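Local coordinates for protein adenylyltransferase and sulfurtransferase uba4 (Chaetomium thermophilum, PDB 6YUB) that probably activates a ubiquitin-like sulfur carrier by adenylation and passes sulfur to it, for tRNA wobble-uridine thiolation and molybdenum cofactor synthesis, this chain being its ThiF-family adenylyltransferase part, at residues L167-G175 and R275-S286; M24-A35 and A222-L230. All coordinates share one frame; numbering follows the deposited sequence.

Contact 1. Residues L167-G175 and R275-S286; sequences LNCPPTPQG and RKKDCFACGENS. With ZN (zinc ion), chain E.
Two backbone carbonyls of 167-175 receive the guanidinium of Arg275: NH2 donates to Thr172 O at 2.8 Å, close to straight at 169°, while NH1 gives a more bent bond to Pro173 O, also 2.8 Å long. The arginine precedes one CxxC half of the four-cysteine zinc site of this ThiF-family domain, so the loop after strand 161-167 is fastened to the zinc-binding loop. Thr172 O lies in the guanidinium plane and Pro173 O is tilted from it; NH1 has a further acceptor in Val176 O. The chain of Arg275 bends at chi3 (-69°), turning the group across Thr172, whose CG2 comes 3.4 Å from NH1. Cys282 O lies over one guanidinium face, off toward its rim, and that same oxygen accepts the 3.2 Å bond from Gly175 N.

Gln174 binds further along. Its CG stands anti to the backbone N, and from there the amide runs out to the loop at Ala281, where NE2 donates to Ala281 O at 2.8 Å, nearly along the C=O axis. Leu288 O also accepts from NE2, so the amide is fixed by two carbonyls. Gly175 packs its CA against Gly283 O in a CA-H...O contact.

Within the same loop 275-286, Cys279 and Cys282 bind the zinc ion, with Cys184 and Cys187 completing the four-cysteine site. In the modelled conformer Cys279 SG does double duty: besides its 2.3 Å metal bond to the zinc ion, it accepts from the backbone N atoms of Ala281 and Cys282, the latter bond straight at 174°.

Contact 2. Residues M24-A35 and A222-L230; sequences MGKEGQLRLMNA and AIKILVSQL
Arg31 reaches over the last turn of helix 208-228 and donates from NH1 to Val227 O, 2.7 Å away and within the guanidinium plane. The chain is extended from CG to NE, and its CD passes over the same stretch of backbone, 3.5 Å from Leu226 O. Gln229, which leaves the helix with positive phi, lays its amide over one face of the guanidinium: the two planes are 17° apart and OE1 stands 3.2 Å from NH2, a stacked placing rather than a hydrogen bond. Cutting Arg31 back to an alanine is likely to leave Val227 O without this donor and the Gln229 amide without its stacking partner.

Helices 25-33 and 208-228 belong to the Rossmann-like ThiF domain, and their local axes cross at 116°, 8.2 Å apart. Gly28 suits this close approach: a CB there would sit tightly against Val227 CG1 and would also clash with Met24 O.

The apolar contacts are made by Met24, Leu32 and Ala35. Met24, bent at chi2 and chi3, crosses Val227 at about a right angle and sets SD 3.5 Å from its CG2. Leu32 CD2 wedges among Ile223 CG2, Leu226 CB and Val227 CG2, nearest the last at 3.8 Å. On the far side of Leu32, Ala35 CB sits against both methyls of Leu226, tightly at 3.3 Å from CD1, and Leu226 in turn packs on Val127 of strand 127-130.

The centres of contacts 1 and 2 lie about 26 Å apart in one ThiF-family domain, and their segments alternate along the chain: 24-35, 167-175, 222-230, then 275-286. Contact 2 joins helix 25-33, which leads into strand 36-40 of the central sheet, to the end of helix 208-228. Contact 1 belongs to the zinc-binding side, in loops that follow strands 161-167 and 267-271 of the same sheet. The two meet where Cys169 and Pro170 pack on Leu230 O and Cys169 SG also approaches Ile225 CD1. The C-terminal end of helix 208-228, with the residues that follow it, thus meets both helix 25-33 and the loop 167-175.

Contact 1. Residues L167-G175 and R275-S286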
loop_
_atom_site.group_PDB
_atom_site.type_symbol
_atom_site.label_atom_id
_atom_site.label_comp_id
_atom_site.label_asym_id
_atom_site.label_seq_id
_atom_site.Cartn_x
_atom_site.Cartn_y
_atom_site.Cartn_z
ATOM N N LEU B 167 18.085 -2.713 -5.149
ATOM C CA LEU B 167 19.487 -2.777 -4.762
ATOM C C LEU B 167 20.353 -3.099 -5.970
ATOM O O LEU B 167 19.916 -3.766 -6.915
ATOM C CB LEU B 167 19.710 -3.835 -3.667
ATOM C CG LEU B 167 18.908 -3.648 -2.379
ATOM C CD1 LEU B 167 18.847 -4.947 -1.583
ATOM C CD2 LEU B 167 19.511 -2.531 -1.537
ATOM N N ASN B 168 21.591 -2.618 -5.923
ATOM C CA ASN B 168 22.605 -2.925 -6.931
ATOM C C ASN B 168 22.075 -2.679 -8.339
ATOM O O ASN B 168 22.297 -3.468 -9.260
ATOM C CB ASN B 168 23.099 -4.364 -6.778
ATOM C CG ASN B 168 24.363 -4.634 -7.568
ATOM O OD1 ASN B 168 25.222 -3.764 -7.703
ATOM N ND2 ASN B 168 24.482 -5.850 -8.101
ATOM N N CYS B 169 21.367 -1.565 -8.509
ATOM C CA CYS B 169 20.790 -1.201 -9.800
ATOM C C CYS B 169 21.136 0.250 -10.090
ATOM O O CYS B 169 20.755 1.139 -9.306
ATOM C CB CYS B 169 19.273 -1.408 -9.793
ATOM S SG CYS B 169 18.495 -1.215 -11.413
ATOM N N PRO B 170 21.875 0.546 -11.179
ATOM C CA PRO B 170 22.497 -0.445 -12.079
ATOM C C PRO B 170 23.650 -1.167 -11.385
ATOM O O PRO B 170 24.355 -0.543 -10.595
ATOM C CB PRO B 170 22.981 0.400 -13.258
ATOM C CG PRO B 170 23.194 1.767 -12.687
ATOM C CD PRO B 170 22.143 1.931 -11.613
ATOM N N PRO B 171 23.834 -2.456 -11.671
ATOM C CA PRO B 171 24.864 -3.223 -10.952
ATOM C C PRO B 171 26.260 -2.656 -11.157
ATOM O O PRO B 171 26.600 -2.165 -12.236
ATOM C CB PRO B 171 24.732 -4.635 -11.541
ATOM C CG PRO B 171 24.065 -4.438 -12.865
ATOM C CD PRO B 171 23.133 -3.277 -12.679
ATOM N N THR B 172 27.068 -2.739 -10.100
ATOM C CA THR B 172 28.462 -2.297 -10.123
ATOM C C THR B 172 29.341 -3.428 -9.597
ATOM O O THR B 172 29.023 -4.011 -8.536
ATOM C CB THR B 172 28.668 -1.046 -9.273
ATOM O OG1 THR B 172 27.766 -0.019 -9.699
ATOM C CG2 THR B 172 30.103 -0.547 -9.398
ATOM N N PRO B 173 30.449 -3.755 -10.260
ATOM C CA PRO B 173 31.290 -4.865 -9.793
ATOM C C PRO B 173 31.723 -4.705 -8.339
ATOM O O PRO B 173 31.903 -3.591 -7.834
ATOM C CB PRO B 173 32.497 -4.821 -10.743
ATOM C CG PRO B 173 31.969 -4.195 -11.989
ATOM C CD PRO B 173 30.921 -3.198 -11.545
ATOM N N GLN B 174 31.893 -5.846 -7.679
ATOM C CA GLN B 174 32.354 -5.882 -6.299
ATOM C C GLN B 174 33.684 -5.153 -6.153
ATOM O O GLN B 174 34.595 -5.322 -6.968
ATOM C CB GLN B 174 32.492 -7.341 -5.857
ATOM C CG GLN B 174 32.859 -7.564 -4.405
ATOM C CD GLN B 174 33.245 -9.012 -4.131
ATOM O OE1 GLN B 174 33.760 -9.704 -5.011
ATOM N NE2 GLN B 174 32.989 -9.478 -2.913
ATOM N N GLY B 175 33.789 -4.327 -5.111
ATOM C CA GLY B 175 35.028 -3.657 -4.784
ATOM C C GLY B 175 35.228 -2.295 -5.415
ATOM O O GLY B 175 36.117 -1.552 -4.976
ATOM N N ARG B 275 26.677 2.684 -2.017
ATOM C CA ARG B 275 27.573 1.606 -1.621
ATOM C C ARG B 275 28.539 2.085 -0.543
ATOM O O ARG B 275 29.159 3.140 -0.671
ATOM C CB ARG B 275 28.349 1.099 -2.840
ATOM C CG ARG B 275 29.582 0.272 -2.498
ATOM C CD ARG B 275 30.204 -0.325 -3.750
ATOM N NE ARG B 275 29.348 -1.352 -4.341
ATOM C CZ ARG B 275 29.598 -1.965 -5.493
ATOM N NH1 ARG B 275 30.679 -1.653 -6.196
ATOM N NH2 ARG B 275 28.761 -2.887 -5.948
ATOM N N LYS B 276 28.650 1.303 0.526
ATOM C CA LYS B 276 29.600 1.607 1.587
ATOM C C LYS B 276 30.985 1.093 1.217
ATOM O O LYS B 276 31.138 -0.015 0.694
ATOM C CB LYS B 276 29.148 0.991 2.912
ATOM C CG LYS B 276 28.077 1.805 3.635
ATOM C CD LYS B 276 27.788 1.252 5.028
ATOM C CE LYS B 276 28.976 1.430 5.972
ATOM N NZ LYS B 276 29.197 0.215 6.811
ATOM N N LYS B 277 32.002 1.912 1.492
ATOM C CA LYS B 277 33.362 1.552 1.114
ATOM C C LYS B 277 33.856 0.334 1.881
ATOM O O LYS B 277 34.715 -0.402 1.383
ATOM C CB LYS B 277 34.299 2.743 1.341
ATOM C CG LYS B 277 35.663 2.582 0.691
ATOM C CD LYS B 277 36.314 3.926 0.386
ATOM C CE LYS B 277 36.749 4.653 1.651
ATOM N NZ LYS B 277 37.749 5.721 1.355
ATOM N N ASP B 278 33.321 0.094 3.076
ATOM C CA ASP B 278 33.770 -1.001 3.926
ATOM C C ASP B 278 32.725 -2.109 4.049
ATOM O O ASP B 278 32.705 -2.847 5.032
ATOM C CB ASP B 278 34.137 -0.488 5.314
ATOM C CG ASP B 278 32.926 0.014 6.086
ATOM O OD1 ASP B 278 31.931 0.415 5.439
ATOM O OD2 ASP B 278 32.970 0.002 7.335
ATOM N N CYS B 279 31.847 -2.241 3.052
ATOM C CA CYS B 279 30.809 -3.260 3.117
ATOM C C CYS B 279 31.424 -4.648 2.996
ATOM O O CYS B 279 32.250 -4.896 2.113
ATOM C CB CYS B 279 29.774 -3.056 2.017
ATOM S SG CYS B 279 28.662 -4.474 1.844
ATOM N N PHE B 280 31.003 -5.554 3.880
ATOM C CA PHE B 280 31.523 -6.917 3.872
ATOM C C PHE B 280 31.442 -7.550 2.488
ATOM O O PHE B 280 32.337 -8.307 2.093
ATOM C CB PHE B 280 30.754 -7.764 4.893
ATOM C CG PHE B 280 31.052 -9.236 4.819
ATOM C CD1 PHE B 280 32.170 -9.760 5.439
ATOM C CD2 PHE B 280 30.202 -10.093 4.141
ATOM C CE1 PHE B 280 32.445 -11.115 5.376
ATOM C CE2 PHE B 280 30.476 -11.454 4.073
ATOM C CZ PHE B 280 31.597 -11.957 4.691
ATOM N N ALA B 281 30.386 -7.241 1.731
ATOM C CA ALA B 281 30.107 -7.926 0.476
ATOM C C ALA B 281 30.561 -7.148 -0.754
ATOM O O ALA B 281 31.251 -7.706 -1.614
ATOM C CB ALA B 281 28.602 -8.223 0.371
ATOM N N CYS B 282 30.172 -5.874 -0.870
ATOM C CA CYS B 282 30.459 -5.088 -2.062
ATOM C C CYS B 282 31.528 -4.027 -1.841
ATOM O O CYS B 282 31.883 -3.320 -2.789
ATOM C CB CYS B 282 29.173 -4.424 -2.579
ATOM S SG CYS B 282 28.337 -3.307 -1.413
ATOM N N GLY B 283 32.063 -3.907 -0.632
ATOM C CA GLY B 283 33.004 -2.857 -0.319
ATOM C C GLY B 283 34.414 -3.153 -0.791
ATOM O O GLY B 283 34.703 -4.171 -1.419
ATOM N N GLU B 284 35.309 -2.219 -0.470
ATOM C CA GLU B 284 36.718 -2.372 -0.806
ATOM C C GLU B 284 37.315 -3.551 -0.047
ATOM O O GLU B 284 36.959 -3.814 1.104
ATOM C CB GLU B 284 37.473 -1.084 -0.471
ATOM C CG GLU B 284 38.834 -0.947 -1.131
ATOM C CD GLU B 284 39.434 0.435 -0.932
ATOM O OE1 GLU B 284 39.408 0.940 0.213
ATOM O OE2 GLU B 284 39.919 1.022 -1.923
ATOM N N ASN B 285 38.222 -4.267 -0.708
ATOM C CA ASN B 285 38.940 -5.386 -0.095
ATOM C C ASN B 285 37.994 -6.494 0.358
ATOM O O ASN B 285 38.316 -7.264 1.271
ATOM C CB ASN B 285 39.792 -4.914 1.087
ATOM C CG ASN B 285 40.799 -3.861 0.693
ATOM O OD1 ASN B 285 41.403 -3.938 -0.376
ATOM N ND2 ASN B 285 40.983 -2.863 1.553
ATOM N N SER B 286 36.822 -6.587 -0.264
ATOM C CA SER B 286 35.891 -7.653 0.076
ATOM C C SER B 286 36.543 -9.011 -0.154
ATOM O O SER B 286 37.237 -9.225 -1.150
ATOM C CB SER B 286 34.614 -7.535 -0.757
ATOM O OG SER B 286 33.660 -8.493 -0.346
HETATM ZN ZN ZN E . 27.048 -3.742 0.322
#

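Contact 2. Residues M24-A35 and A222-L230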
loop_
_atom_site.group_PDB
_atom_site.type_symbol
_atom_site.label_atom_id
_atom_site.label_comp_id
_atom_site.label_asym_id
_atom_site.label_seq_id
_atom_site.Cartn_x
_atom_site.Cartn_y
_atom_site.Cartn_z
ATOM N N MET B 24 6.217 3.696 -22.646
ATOM C CA MET B 24 6.162 2.259 -22.898
ATOM C C MET B 24 6.295 2.006 -24.395
ATOM O O MET B 24 7.395 1.732 -24.886
ATOM C CB MET B 24 4.862 1.668 -22.352
ATOM C CG MET B 24 4.732 0.166 -22.556
ATOM S SD MET B 24 5.980 -0.783 -21.659
ATOM C CE MET B 24 5.167 -1.021 -20.089
ATOM N N GLY B 25 5.188 2.103 -25.129
ATOM C CA GLY B 25 5.214 1.922 -26.561
ATOM C C GLY B 25 5.710 0.547 -26.983
ATOM O O GLY B 25 5.784 -0.404 -26.190
ATOM N N LYS B 26 6.056 0.448 -28.267
ATOM C CA LYS B 26 6.520 -0.814 -28.828
ATOM C C LYS B 26 7.886 -1.194 -28.268
ATOM O O LYS B 26 8.113 -2.348 -27.890
ATOM C CB LYS B 26 6.573 -0.713 -30.354
ATOM C CG LYS B 26 6.948 -2.011 -31.049
ATOM C CD LYS B 26 7.126 -1.805 -32.545
ATOM N N GLU B 27 8.811 -0.230 -28.207
ATOM C CA GLU B 27 10.126 -0.508 -27.641
ATOM C C GLU B 27 10.006 -0.995 -26.204
ATOM O O GLU B 27 10.693 -1.943 -25.798
ATOM C CB GLU B 27 11.000 0.741 -27.718
ATOM N N GLY B 28 9.130 -0.365 -25.419
ATOM C CA GLY B 28 8.947 -0.794 -24.045
ATOM C C GLY B 28 8.414 -2.210 -23.953
ATOM O O GLY B 28 8.845 -2.992 -23.104
ATOM N N GLN B 29 7.476 -2.563 -24.839
ATOM C CA GLN B 29 6.885 -3.893 -24.797
ATOM C C GLN B 29 7.892 -4.961 -25.197
ATOM O O GLN B 29 7.960 -6.025 -24.570
ATOM C CB GLN B 29 5.658 -3.948 -25.710
ATOM C CG GLN B 29 4.855 -5.222 -25.557
ATOM C CD GLN B 29 4.308 -5.388 -24.154
ATOM O OE1 GLN B 29 3.713 -4.468 -23.597
ATOM N NE2 GLN B 29 4.520 -6.562 -23.569
ATOM N N LEU B 30 8.674 -4.712 -26.251
ATOM C CA LEU B 30 9.692 -5.674 -26.654
ATOM C C LEU B 30 10.720 -5.894 -25.553
ATOM O O LEU B 30 11.242 -7.006 -25.408
ATOM C CB LEU B 30 10.387 -5.207 -27.931
ATOM C CG LEU B 30 9.563 -5.278 -29.216
ATOM C CD1 LEU B 30 10.286 -4.571 -30.352
ATOM C CD2 LEU B 30 9.264 -6.726 -29.587
ATOM N N ARG B 31 11.022 -4.854 -24.771
ATOM C CA ARG B 31 11.976 -5.000 -23.678
ATOM C C ARG B 31 11.435 -5.925 -22.596
ATOM O O ARG B 31 12.195 -6.681 -21.975
ATOM C CB ARG B 31 12.325 -3.636 -23.095
ATOM C CG ARG B 31 13.339 -2.877 -23.929
ATOM C CD ARG B 31 13.474 -1.431 -23.488
ATOM N NE ARG B 31 14.331 -0.677 -24.398
ATOM C CZ ARG B 31 14.626 0.613 -24.264
ATOM N NH1 ARG B 31 14.131 1.308 -23.249
ATOM N NH2 ARG B 31 15.415 1.205 -25.147
ATOM N N LEU B 32 10.126 -5.873 -22.337
ATOM C CA LEU B 32 9.530 -6.844 -21.424
ATOM C C LEU B 32 9.598 -8.253 -22.011
ATOM O O LEU B 32 10.007 -9.204 -21.334
ATOM C CB LEU B 32 8.083 -6.462 -21.119
ATOM C CG LEU B 32 7.864 -5.147 -20.383
ATOM C CD1 LEU B 32 6.371 -4.844 -20.283
ATOM C CD2 LEU B 32 8.512 -5.178 -19.001
ATOM N N MET B 33 9.226 -8.396 -23.281
ATOM C CA MET B 33 9.145 -9.715 -23.904
ATOM C C MET B 33 10.514 -10.346 -24.114
ATOM O O MET B 33 10.607 -11.571 -24.202
ATOM C CB MET B 33 8.413 -9.611 -25.241
ATOM C CG MET B 33 6.977 -9.136 -25.114
ATOM S SD MET B 33 6.261 -8.639 -26.696
ATOM C CE MET B 33 6.524 -10.114 -27.675
ATOM N N ASN B 34 11.571 -9.545 -24.206
ATOM C CA ASN B 34 12.929 -10.065 -24.315
ATOM C C ASN B 34 13.610 -10.210 -22.964
ATOM O O ASN B 34 14.786 -10.583 -22.920
ATOM C CB ASN B 34 13.763 -9.152 -25.222
ATOM C CG ASN B 34 13.362 -9.263 -26.682
ATOM O OD1 ASN B 34 13.089 -10.357 -27.178
ATOM N ND2 ASN B 34 13.317 -8.129 -27.374
ATOM N N ALA B 35 12.903 -9.945 -21.872
ATOM C CA ALA B 35 13.496 -9.953 -20.544
ATOM C C ALA B 35 13.317 -11.309 -19.871
ATOM O O ALA B 35 12.445 -12.102 -20.228
ATOM C CB ALA B 35 12.876 -8.856 -19.674
ATOM N N ALA B 222 10.229 -4.008 -11.258
ATOM C CA ALA B 222 10.859 -4.819 -12.294
ATOM C C ALA B 222 10.484 -4.317 -13.681
ATOM O O ALA B 222 11.328 -4.273 -14.584
ATOM C CB ALA B 222 10.461 -6.285 -12.131
ATOM N N ILE B 223 9.217 -3.939 -13.869
ATOM C CA ILE B 223 8.778 -3.402 -15.153
ATOM C C ILE B 223 9.479 -2.082 -15.444
ATOM O O ILE B 223 9.936 -1.843 -16.568
ATOM C CB ILE B 223 7.243 -3.256 -15.170
ATOM C CG1 ILE B 223 6.591 -4.644 -15.185
ATOM C CG2 ILE B 223 6.791 -2.435 -16.366
ATOM C CD1 ILE B 223 5.085 -4.637 -14.972
ATOM N N LYS B 224 9.577 -1.204 -14.440
ATOM C CA LYS B 224 10.317 0.047 -14.613
ATOM C C LYS B 224 11.735 -0.214 -15.110
ATOM O O LYS B 224 12.199 0.404 -16.077
ATOM C CB LYS B 224 10.384 0.819 -13.296
ATOM C CG LYS B 224 9.115 1.534 -12.881
ATOM C CD LYS B 224 9.389 2.330 -11.608
ATOM C CE LYS B 224 8.115 2.710 -10.886
ATOM N NZ LYS B 224 8.424 3.296 -9.549
ATOM N N ILE B 225 12.443 -1.132 -14.442
ATOM C CA ILE B 225 13.842 -1.386 -14.771
ATOM C C ILE B 225 13.979 -1.827 -16.222
ATOM O O ILE B 225 14.811 -1.304 -16.973
ATOM C CB ILE B 225 14.434 -2.433 -13.810
ATOM C CG1 ILE B 225 14.491 -1.866 -12.389
ATOM C CG2 ILE B 225 15.813 -2.868 -14.289
ATOM C CD1 ILE B 225 14.745 -2.910 -11.318
ATOM N N LEU B 226 13.158 -2.796 -16.639
ATOM C CA LEU B 226 13.292 -3.363 -17.975
ATOM C C LEU B 226 12.871 -2.369 -19.051
ATOM O O LEU B 226 13.514 -2.278 -20.103
ATOM C CB LEU B 226 12.466 -4.645 -18.075
ATOM C CG LEU B 226 12.942 -5.805 -17.198
ATOM C CD1 LEU B 226 11.891 -6.909 -17.135
ATOM C CD2 LEU B 226 14.270 -6.350 -17.708
ATOM N N VAL B 227 11.800 -1.612 -18.810
ATOM C CA VAL B 227 11.277 -0.729 -19.846
ATOM C C VAL B 227 12.206 0.460 -20.068
ATOM O O VAL B 227 12.488 0.839 -21.212
ATOM C CB VAL B 227 9.850 -0.276 -19.484
ATOM C CG1 VAL B 227 9.451 0.946 -20.305
ATOM C CG2 VAL B 227 8.871 -1.417 -19.701
ATOM N N SER B 228 12.697 1.065 -18.989
ATOM C CA SER B 228 13.599 2.203 -19.087
ATOM C C SER B 228 15.068 1.806 -19.012
ATOM O O SER B 228 15.931 2.688 -18.996
ATOM C CB SER B 228 13.284 3.220 -17.982
ATOM O OG SER B 228 11.919 3.590 -17.999
ATOM N N GLN B 229 15.370 0.511 -18.965
ATOM C CA GLN B 229 16.753 0.036 -18.916
ATOM C C GLN B 229 17.516 0.678 -17.760
ATOM O O GLN B 229 18.664 1.109 -17.903
ATOM C CB GLN B 229 17.467 0.302 -20.243
ATOM C CG GLN B 229 16.800 -0.332 -21.443
ATOM C CD GLN B 229 17.657 -0.251 -22.692
ATOM O OE1 GLN B 229 17.946 0.833 -23.198
ATOM N NE2 GLN B 229 18.073 -1.407 -23.193
ATOM N N LEU B 230 16.867 0.744 -16.594
ATOM C CA LEU B 230 17.492 1.347 -15.426
ATOM C C LEU B 230 18.674 0.528 -14.917
ATOM O O LEU B 230 19.491 1.054 -14.156
ATOM C CB LEU B 230 16.457 1.516 -14.316
ATOM C CG LEU B 230 15.182 2.262 -14.708
ATOM C CD1 LEU B 230 14.216 2.323 -13.533
ATOM C CD2 LEU B 230 15.501 3.662 -15.218
#